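Local coordinates for protein probable uracil-DNA glycosylase (Acanthamoeba polyphaga mimivirus, PDB 5X55) that belongs to the uracil-DNA glycosylase superfamily, an alpha/beta fold built around a short parallel beta sheet with helices packed on its faces, at residues A[183-188]-A[364-369]; A[289-294]-A[312-317]. One frame throughout, in Å; residues are numbered along the deposited sequence.

Contact 1 (A[183-188]-A[364-369]); sequences IKVVIL and KPIFWD
I366, whose CD1 reaches V185 across the contact, lays its other branch on the indole of W368: CG2 sits 3.3 Å above one face of the ring, offset toward the rim. Elsewhere round that indole, the rings of F351 and W246 meet it edge-to-face, and NE1 is hydrogen-bonded to N355 OD1. The large aromatic thus backs I366, while I366 itself turns toward the strand 185-189.

Between the segments the apolar touch is small. V185 CG2 meets I366 CD1 at 3.9 Å, the two side chains crossing obliquely. V185 and I366, both beta-branched, suit this place because both are buried, V185 also resting on I354 and I366 on L358, two residues of helix 350-360, so their methyl groups join a wider apolar layer.

Beside it, K184 reaches across to the other segment. Its chain is bent at chi2 (145°) and chi3 (111°), and NZ ends 2.9 Å from K364 O. This hydrogen bond is weak: K184 CE is almost as near to K364 O, at 3.1 Å, so the oxygen lies beside the CE-NZ bond rather than beyond its end. Q249 O accepts another weak bond from the same amine.

A lysine suits this place because it is long enough to cross where the backbones stay apart; the closest CA atoms, of K184 and I366, are 9.0 Å from each other. The identified acceptors are neutral carbonyls, so the ammonium charge is probably eased by dipoles here, and between these two segments the hold is modest, one weak hydrogen bond and one apolar touch.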
ATOM      1  N   ILE A 183       2.123  -6.868  11.459  1.00 18.86           N
ATOM      2  CA  ILE A 183       2.912  -6.349  10.357  1.00 18.53           C
ATOM      3  C   ILE A 183       4.361  -6.778  10.525  1.00 20.70           C
ATOM      4  O   ILE A 183       4.954  -6.601  11.595  1.00 22.15           O
ATOM      5  CB  ILE A 183       2.799  -4.818  10.298  1.00 19.18           C
ATOM      6  CG1 ILE A 183       1.400  -4.417   9.833  1.00 17.28           C
ATOM      7  CG2 ILE A 183       3.882  -4.230   9.407  1.00 13.18           C
ATOM      8  CD1 ILE A 183       0.980  -3.044  10.289  1.00 17.97           C
ATOM      9  N   LYS A 184       4.946  -7.335   9.460  1.00 21.33           N
ATOM     10  CA  LYS A 184       6.386  -7.585   9.403  1.00 22.11           C
ATOM     11  C   LYS A 184       7.125  -6.715   8.396  1.00 19.35           C
ATOM     12  O   LYS A 184       8.281  -6.384   8.628  1.00 18.51           O
ATOM     13  CB  LYS A 184       6.661  -9.047   9.062  1.00 22.53           C
ATOM     14  CG  LYS A 184       5.991 -10.010   9.993  1.00 22.98           C
ATOM     15  CD  LYS A 184       5.558 -11.235   9.224  1.00 26.28           C
ATOM     16  CE  LYS A 184       6.352 -12.447   9.597  1.00 29.48           C
ATOM     17  NZ  LYS A 184       5.628 -13.689   9.121  1.00 36.87           N
ATOM     18  N   VAL A 185       6.493  -6.373   7.278  1.00 19.70           N
ATOM     19  CA  VAL A 185       7.105  -5.632   6.186  1.00 15.49           C
ATOM     20  C   VAL A 185       6.089  -4.601   5.739  1.00 16.24           C
ATOM     21  O   VAL A 185       4.896  -4.908   5.642  1.00 16.52           O
ATOM     22  CB  VAL A 185       7.487  -6.556   5.006  1.00 17.07           C
ATOM     23  CG1 VAL A 185       8.219  -5.776   3.927  1.00 16.84           C
ATOM     24  CG2 VAL A 185       8.308  -7.732   5.482  1.00 18.74           C
ATOM     25  N   VAL A 186       6.550  -3.369   5.513  1.00 14.68           N
ATOM     26  CA  VAL A 186       5.718  -2.274   5.021  1.00 11.95           C
ATOM     27  C   VAL A 186       6.228  -1.928   3.633  1.00 16.97           C
ATOM     28  O   VAL A 186       7.394  -1.536   3.483  1.00 19.24           O
ATOM     29  CB  VAL A 186       5.786  -1.046   5.942  1.00 16.90           C
ATOM     30  CG1 VAL A 186       4.956   0.097   5.350  1.00 12.42           C
ATOM     31  CG2 VAL A 186       5.335  -1.400   7.365  1.00 12.63           C
ATOM     32  N   ILE A 187       5.378  -2.096   2.619  1.00 13.37           N
ATOM     33  CA  ILE A 187       5.705  -1.739   1.235  1.00 17.93           C
ATOM     34  C   ILE A 187       4.779  -0.605   0.799  1.00 18.27           C
ATOM     35  O   ILE A 187       3.582  -0.817   0.556  1.00 17.50           O
ATOM     36  CB  ILE A 187       5.596  -2.934   0.274  1.00 16.50           C
ATOM     37  CG1 ILE A 187       6.290  -4.171   0.863  1.00 12.07           C
ATOM     38  CG2 ILE A 187       6.200  -2.566  -1.098  1.00 12.37           C
ATOM     39  CD1 ILE A 187       6.504  -5.284  -0.127  1.00  9.65           C
ATOM     40  N   LEU A 188       5.336   0.588   0.655  1.00 17.82           N
ATOM     41  CA  LEU A 188       4.553   1.747   0.248  1.00 18.28           C
ATOM     42  C   LEU A 188       4.417   1.846  -1.266  1.00 16.58           C
ATOM     43  O   LEU A 188       5.405   1.762  -2.000  1.00 21.71           O
ATOM     44  CB  LEU A 188       5.188   3.014   0.782  1.00 18.93           C
ATOM     45  CG  LEU A 188       4.928   3.105   2.274  1.00 25.29           C
ATOM     46  CD1 LEU A 188       6.016   3.950   2.884  1.00 25.57           C
ATOM     47  CD2 LEU A 188       3.539   3.691   2.505  1.00 22.69           C
ATOM     48  N   LYS A 364       9.011 -15.504  11.968  1.00 38.24           N
ATOM     49  CA  LYS A 364       8.512 -16.467  10.998  1.00 39.92           C
ATOM     50  C   LYS A 364       8.660 -15.905   9.586  1.00 40.19           C
ATOM     51  O   LYS A 364       8.371 -14.728   9.354  1.00 37.22           O
ATOM     52  CB  LYS A 364       7.051 -16.797  11.279  1.00 40.74           C
ATOM     53  CG  LYS A 364       6.765 -17.126  12.742  1.00 48.27           C
ATOM     54  CD  LYS A 364       5.600 -18.111  12.868  1.00 49.97           C
ATOM     55  CE  LYS A 364       5.356 -18.537  14.321  1.00 53.11           C
ATOM     56  NZ  LYS A 364       6.491 -19.315  14.907  1.00 54.45           N
ATOM     57  N   PRO A 365       9.117 -16.703   8.631  1.00 37.62           N
ATOM     58  CA  PRO A 365       9.380 -16.175   7.287  1.00 32.82           C
ATOM     59  C   PRO A 365       8.093 -15.899   6.524  1.00 29.93           C
ATOM     60  O   PRO A 365       6.983 -16.218   6.957  1.00 29.49           O
ATOM     61  CB  PRO A 365      10.188 -17.292   6.615  1.00 35.10           C
ATOM     62  CG  PRO A 365       9.739 -18.534   7.316  1.00 34.86           C
ATOM     63  CD  PRO A 365       9.491 -18.122   8.757  1.00 33.94           C
ATOM     64  N   ILE A 366       8.266 -15.273   5.363  1.00 27.99           N
ATOM     65  CA  ILE A 366       7.181 -15.032   4.423  1.00 19.53           C
ATOM     66  C   ILE A 366       7.424 -15.904   3.199  1.00 23.76           C
ATOM     67  O   ILE A 366       8.516 -15.871   2.612  1.00 21.58           O
ATOM     68  CB  ILE A 366       7.084 -13.551   4.027  1.00 19.32           C
ATOM     69  CG1 ILE A 366       6.617 -12.695   5.216  1.00 20.74           C
ATOM     70  CG2 ILE A 366       6.153 -13.414   2.842  1.00 15.09           C
ATOM     71  CD1 ILE A 366       6.604 -11.189   4.937  1.00 15.40           C
ATOM     72  N   PHE A 367       6.416 -16.696   2.829  1.00 15.76           N
ATOM     73  CA  PHE A 367       6.498 -17.570   1.659  1.00 23.18           C
ATOM     74  C   PHE A 367       5.960 -16.812   0.457  1.00 20.25           C
ATOM     75  O   PHE A 367       4.747 -16.656   0.302  1.00 21.21           O
ATOM     76  CB  PHE A 367       5.716 -18.857   1.886  1.00 21.53           C
ATOM     77  CG  PHE A 367       6.177 -19.612   3.062  1.00 23.85           C
ATOM     78  CD1 PHE A 367       7.261 -20.470   2.961  1.00 30.66           C
ATOM     79  CD2 PHE A 367       5.563 -19.439   4.297  1.00 24.43           C
ATOM     80  CE1 PHE A 367       7.720 -21.174   4.075  1.00 34.64           C
ATOM     81  CE2 PHE A 367       6.012 -20.131   5.415  1.00 34.57           C
ATOM     82  CZ  PHE A 367       7.097 -21.004   5.304  1.00 32.59           C
ATOM     83  N   TRP A 368       6.864 -16.356  -0.402  1.00 19.30           N
ATOM     84  CA  TRP A 368       6.463 -15.492  -1.507  1.00 21.27           C
ATOM     85  C   TRP A 368       5.794 -16.256  -2.632  1.00 23.42           C
ATOM     86  O   TRP A 368       5.057 -15.656  -3.411  1.00 24.82           O
ATOM     87  CB  TRP A 368       7.673 -14.745  -2.066  1.00 17.79           C
ATOM     88  CG  TRP A 368       8.377 -13.982  -1.007  1.00 18.94           C
ATOM     89  CD1 TRP A 368       9.578 -14.273  -0.434  1.00 15.51           C
ATOM     90  CD2 TRP A 368       7.896 -12.808  -0.365  1.00 17.97           C
ATOM     91  NE1 TRP A 368       9.884 -13.342   0.528  1.00 17.28           N
ATOM     92  CE2 TRP A 368       8.862 -12.429   0.594  1.00 21.12           C
ATOM     93  CE3 TRP A 368       6.735 -12.040  -0.500  1.00 16.65           C
ATOM     94  CZ2 TRP A 368       8.706 -11.302   1.407  1.00 17.02           C
ATOM     95  CZ3 TRP A 368       6.581 -10.914   0.302  1.00 17.06           C
ATOM     96  CH2 TRP A 368       7.563 -10.558   1.247  1.00 18.81           C
ATOM     97  N   ASP A 369       6.042 -17.553  -2.750  1.00 25.28           N
ATOM     98  CA  ASP A 369       5.551 -18.237  -3.936  1.00 31.91           C
ATOM     99  C   ASP A 369       4.186 -18.878  -3.714  1.00 38.59           C
ATOM    100  O   ASP A 369       3.266 -18.604  -4.486  1.00 59.57           O
ATOM    101  CB  ASP A 369       6.555 -19.292  -4.403  1.00 34.41           C
ATOM    102  CG  ASP A 369       6.429 -19.591  -5.890  1.00 35.42           C
ATOM    103  OD1 ASP A 369       5.551 -18.991  -6.546  1.00 35.66           O
ATOM    104  OD2 ASP A 369       7.208 -20.432  -6.399  1.00 42.74           O
TER

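Contact 2 (A[289-294]-A[312-317]); sequences DLIFVA and YIITSS
I291 and Y312 stand next to each other on neighbouring parallel strands, side by side and pointing the same way. Along I291, CB passes 4.2 Å from Y312 O. At the branch, CG1 lies beside the backbone N and comes within 4.1 Å of Y312 CD2, whereas CG2, anti to that N, meets Y312 CD2 at 3.9 Å and also Y312 O, and reaches I314 CD1, two pairs farther along on the same face, at 4.0 Å. The side chain also packs on H357 and L358 of helix 350-360. A branched isoleucine suits the place because its branches reach both a tyrosine ring and a second isoleucine, while the side chain also touches the helix. Y312 keeps its CG anti to the backbone N (chi1 -179°), and its ring also stacks on that of H357.

V293 and I314 share this face of the sheet. The opposite face carries F292, I313, A294 and T315, and here helix 297-303 covers part of the face: F292, A294 and I313 touch C303, while T315 touches H300. F292 CB meets I313 CG1, but the phenyl ring leads away from the neighbouring strand. A294, with a single methyl, leaves room for T315, whose OG1 is 3.9 Å from A294 CB.

Five backbone hydrogen bonds join the strands, from Y312 N to L290 O through to S316 N to A294 O; the bond from A294 N to I314 O is 2.7 Å long and nearly straight, at 176°. Four CA-H...O contacts lie between them, such as I313 CA to F292 O.

The strands run 14° from parallel, and strand 291-295, helix 297-303 and strand 312-316 form a beta-alpha-beta unit, the building block of parallel alpha/beta folds such as this glycosylase superfamily.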
ATOM      1  N   ASP A 289      11.545  -3.229  14.964  1.00 28.11           N
ATOM      2  CA  ASP A 289      12.218  -4.091  14.010  1.00 35.67           C
ATOM      3  C   ASP A 289      11.286  -4.467  12.852  1.00 31.94           C
ATOM      4  O   ASP A 289      11.195  -5.632  12.446  1.00 26.05           O
ATOM      5  CB  ASP A 289      12.733  -5.341  14.727  1.00 34.99           C
ATOM      6  CG  ASP A 289      13.695  -6.129  13.898  1.00 48.44           C
ATOM      7  OD1 ASP A 289      13.516  -7.362  13.840  1.00 49.98           O
ATOM      8  OD2 ASP A 289      14.615  -5.515  13.313  1.00 48.87           O
ATOM      9  N   LEU A 290      10.530  -3.486  12.364  1.00 24.47           N
ATOM     10  CA  LEU A 290       9.789  -3.683  11.131  1.00 25.39           C
ATOM     11  C   LEU A 290      10.749  -3.557   9.965  1.00 25.63           C
ATOM     12  O   LEU A 290      11.842  -2.998  10.090  1.00 27.71           O
ATOM     13  CB  LEU A 290       8.663  -2.660  10.991  1.00 23.09           C
ATOM     14  CG  LEU A 290       7.666  -2.585  12.146  1.00 29.60           C
ATOM     15  CD1 LEU A 290       6.563  -1.575  11.840  1.00 28.02           C
ATOM     16  CD2 LEU A 290       7.077  -3.944  12.467  1.00 24.00           C
ATOM     17  N   ILE A 291      10.336  -4.069   8.814  1.00 20.68           N
ATOM     18  CA  ILE A 291      11.094  -3.885   7.585  1.00 20.84           C
ATOM     19  C   ILE A 291      10.327  -2.929   6.679  1.00 19.21           C
ATOM     20  O   ILE A 291       9.165  -3.184   6.344  1.00 18.38           O
ATOM     21  CB  ILE A 291      11.364  -5.220   6.885  1.00 17.08           C
ATOM     22  CG1 ILE A 291      12.106  -6.146   7.851  1.00 21.46           C
ATOM     23  CG2 ILE A 291      12.158  -4.966   5.604  1.00 19.63           C
ATOM     24  CD1 ILE A 291      12.064  -7.607   7.473  1.00 23.95           C
ATOM     25  N   PHE A 292      10.978  -1.832   6.289  1.00 16.27           N
ATOM     26  CA  PHE A 292      10.430  -0.853   5.360  1.00 17.93           C
ATOM     27  C   PHE A 292      11.137  -0.992   4.018  1.00 20.44           C
ATOM     28  O   PHE A 292      12.373  -0.931   3.946  1.00 18.90           O
ATOM     29  CB  PHE A 292      10.582   0.579   5.896  1.00 17.67           C
ATOM     30  CG  PHE A 292       9.616   0.919   6.993  1.00 17.15           C
ATOM     31  CD1 PHE A 292       9.877   0.547   8.302  1.00 15.58           C
ATOM     32  CD2 PHE A 292       8.426   1.593   6.708  1.00 18.62           C
ATOM     33  CE1 PHE A 292       8.980   0.839   9.325  1.00 17.95           C
ATOM     34  CE2 PHE A 292       7.506   1.895   7.724  1.00 18.67           C
ATOM     35  CZ  PHE A 292       7.784   1.509   9.040  1.00 20.94           C
ATOM     36  N   VAL A 293      10.349  -1.184   2.964  1.00 17.73           N
ATOM     37  CA  VAL A 293      10.843  -1.318   1.599  1.00 15.81           C
ATOM     38  C   VAL A 293      10.475  -0.048   0.848  1.00 21.81           C
ATOM     39  O   VAL A 293       9.286   0.268   0.703  1.00 21.75           O
ATOM     40  CB  VAL A 293      10.249  -2.556   0.916  1.00 16.70           C
ATOM     41  CG1 VAL A 293      10.724  -2.641  -0.497  1.00 14.18           C
ATOM     42  CG2 VAL A 293      10.617  -3.791   1.678  1.00 14.14           C
ATOM     43  N   ALA A 294      11.491   0.685   0.380  1.00 17.74           N
ATOM     44  CA  ALA A 294      11.301   1.974  -0.280  1.00 19.46           C
ATOM     45  C   ALA A 294      11.639   1.832  -1.766  1.00 20.70           C
ATOM     46  O   ALA A 294      12.812   1.827  -2.152  1.00 20.76           O
ATOM     47  CB  ALA A 294      12.153   3.056   0.384  1.00 18.39           C
ATOM     48  N   TYR A 312      14.536  -1.576   9.854  1.00 24.22           N
ATOM     49  CA  TYR A 312      15.362  -1.931   8.707  1.00 27.12           C
ATOM     50  C   TYR A 312      14.729  -1.377   7.428  1.00 25.16           C
ATOM     51  O   TYR A 312      13.587  -1.721   7.106  1.00 20.03           O
ATOM     52  CB  TYR A 312      15.500  -3.450   8.659  1.00 26.75           C
ATOM     53  CG  TYR A 312      16.353  -4.011   7.555  1.00 27.75           C
ATOM     54  CD1 TYR A 312      17.625  -3.510   7.293  1.00 27.16           C
ATOM     55  CD2 TYR A 312      15.891  -5.073   6.790  1.00 27.88           C
ATOM     56  CE1 TYR A 312      18.412  -4.051   6.278  1.00 30.14           C
ATOM     57  CE2 TYR A 312      16.667  -5.619   5.779  1.00 31.99           C
ATOM     58  CZ  TYR A 312      17.921  -5.111   5.526  1.00 30.07           C
ATOM     59  OH  TYR A 312      18.668  -5.678   4.514  1.00 29.22           O
ATOM     60  N   ILE A 313      15.472  -0.527   6.703  1.00 19.81           N
ATOM     61  CA  ILE A 313      14.973   0.169   5.515  1.00 19.67           C
ATOM     62  C   ILE A 313      15.776  -0.264   4.294  1.00 20.45           C
ATOM     63  O   ILE A 313      17.005  -0.116   4.265  1.00 23.59           O
ATOM     64  CB  ILE A 313      15.031   1.696   5.668  1.00 21.35           C
ATOM     65  CG1 ILE A 313      14.283   2.140   6.934  1.00 24.40           C
ATOM     66  CG2 ILE A 313      14.433   2.351   4.435  1.00 16.50           C
ATOM     67  CD1 ILE A 313      14.496   3.594   7.304  1.00 25.57           C
ATOM     68  N   ILE A 314      15.076  -0.752   3.275  1.00 20.48           N
ATOM     69  CA  ILE A 314      15.657  -1.270   2.032  1.00 22.35           C
ATOM     70  C   ILE A 314      15.196  -0.351   0.917  1.00 20.81           C
ATOM     71  O   ILE A 314      13.985  -0.162   0.736  1.00 20.27           O
ATOM     72  CB  ILE A 314      15.192  -2.707   1.742  1.00 26.05           C
ATOM     73  CG1 ILE A 314      15.620  -3.677   2.838  1.00 31.77           C
ATOM     74  CG2 ILE A 314      15.701  -3.186   0.400  1.00 34.29           C
ATOM     75  CD1 ILE A 314      14.937  -5.053   2.677  1.00 29.81           C
ATOM     76  N   THR A 315      16.146   0.205   0.160  1.00 19.58           N
ATOM     77  CA  THR A 315      15.846   1.260  -0.798  1.00 21.09           C
ATOM     78  C   THR A 315      16.397   0.930  -2.178  1.00 18.62           C
ATOM     79  O   THR A 315      17.547   0.508  -2.313  1.00 22.03           O
ATOM     80  CB  THR A 315      16.420   2.610  -0.333  1.00 17.45           C
ATOM     81  OG1 THR A 315      15.986   2.878   1.003  1.00 18.99           O
ATOM     82  CG2 THR A 315      15.914   3.707  -1.211  1.00 19.64           C
ATOM     83  N   SER A 316      15.590   1.173  -3.200  1.00 16.25           N
ATOM     84  CA  SER A 316      16.036   1.061  -4.582  1.00 17.96           C
ATOM     85  C   SER A 316      15.142   1.948  -5.437  1.00 18.80           C
ATOM     86  O   SER A 316      14.265   2.649  -4.927  1.00 18.54           O
ATOM     87  CB  SER A 316      15.966  -0.385  -5.058  1.00 22.60           C
ATOM     88  OG  SER A 316      14.606  -0.722  -5.289  1.00 23.01           O
ATOM     89  N   SER A 317      15.346   1.894  -6.752  1.00 18.74           N
ATOM     90  CA  SER A 317      14.420   2.573  -7.642  1.00 18.95           C
ATOM     91  C   SER A 317      13.104   1.794  -7.739  1.00 21.30           C
ATOM     92  O   SER A 317      12.984   0.637  -7.314  1.00 16.22           O
ATOM     93  CB  SER A 317      15.023   2.749  -9.038  1.00 22.59           C
ATOM     94  OG  SER A 317      14.869   1.564  -9.818  1.00 19.95           O
TER

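Of the four strands of the parallel sheet, 185-189 comes first in the chain, and it waits for its partner in contact 1 until the last few residues. The path in between supplies strand 251-255 and then strand 291-295, which inserts beside 185-189; a short excursion through helix 297-303 brings in strand 312-316 and closes contact 2. That small loop lies wholly within the long one closed by contact 1, so the two nest and do not cross. They also meet directly: V186 probably hydrogen-bonds to I291 and V293. Helix 350-360, between strand 312-316 and the segment 364-369, borders both contacts and ties the C-terminal end to the sheet.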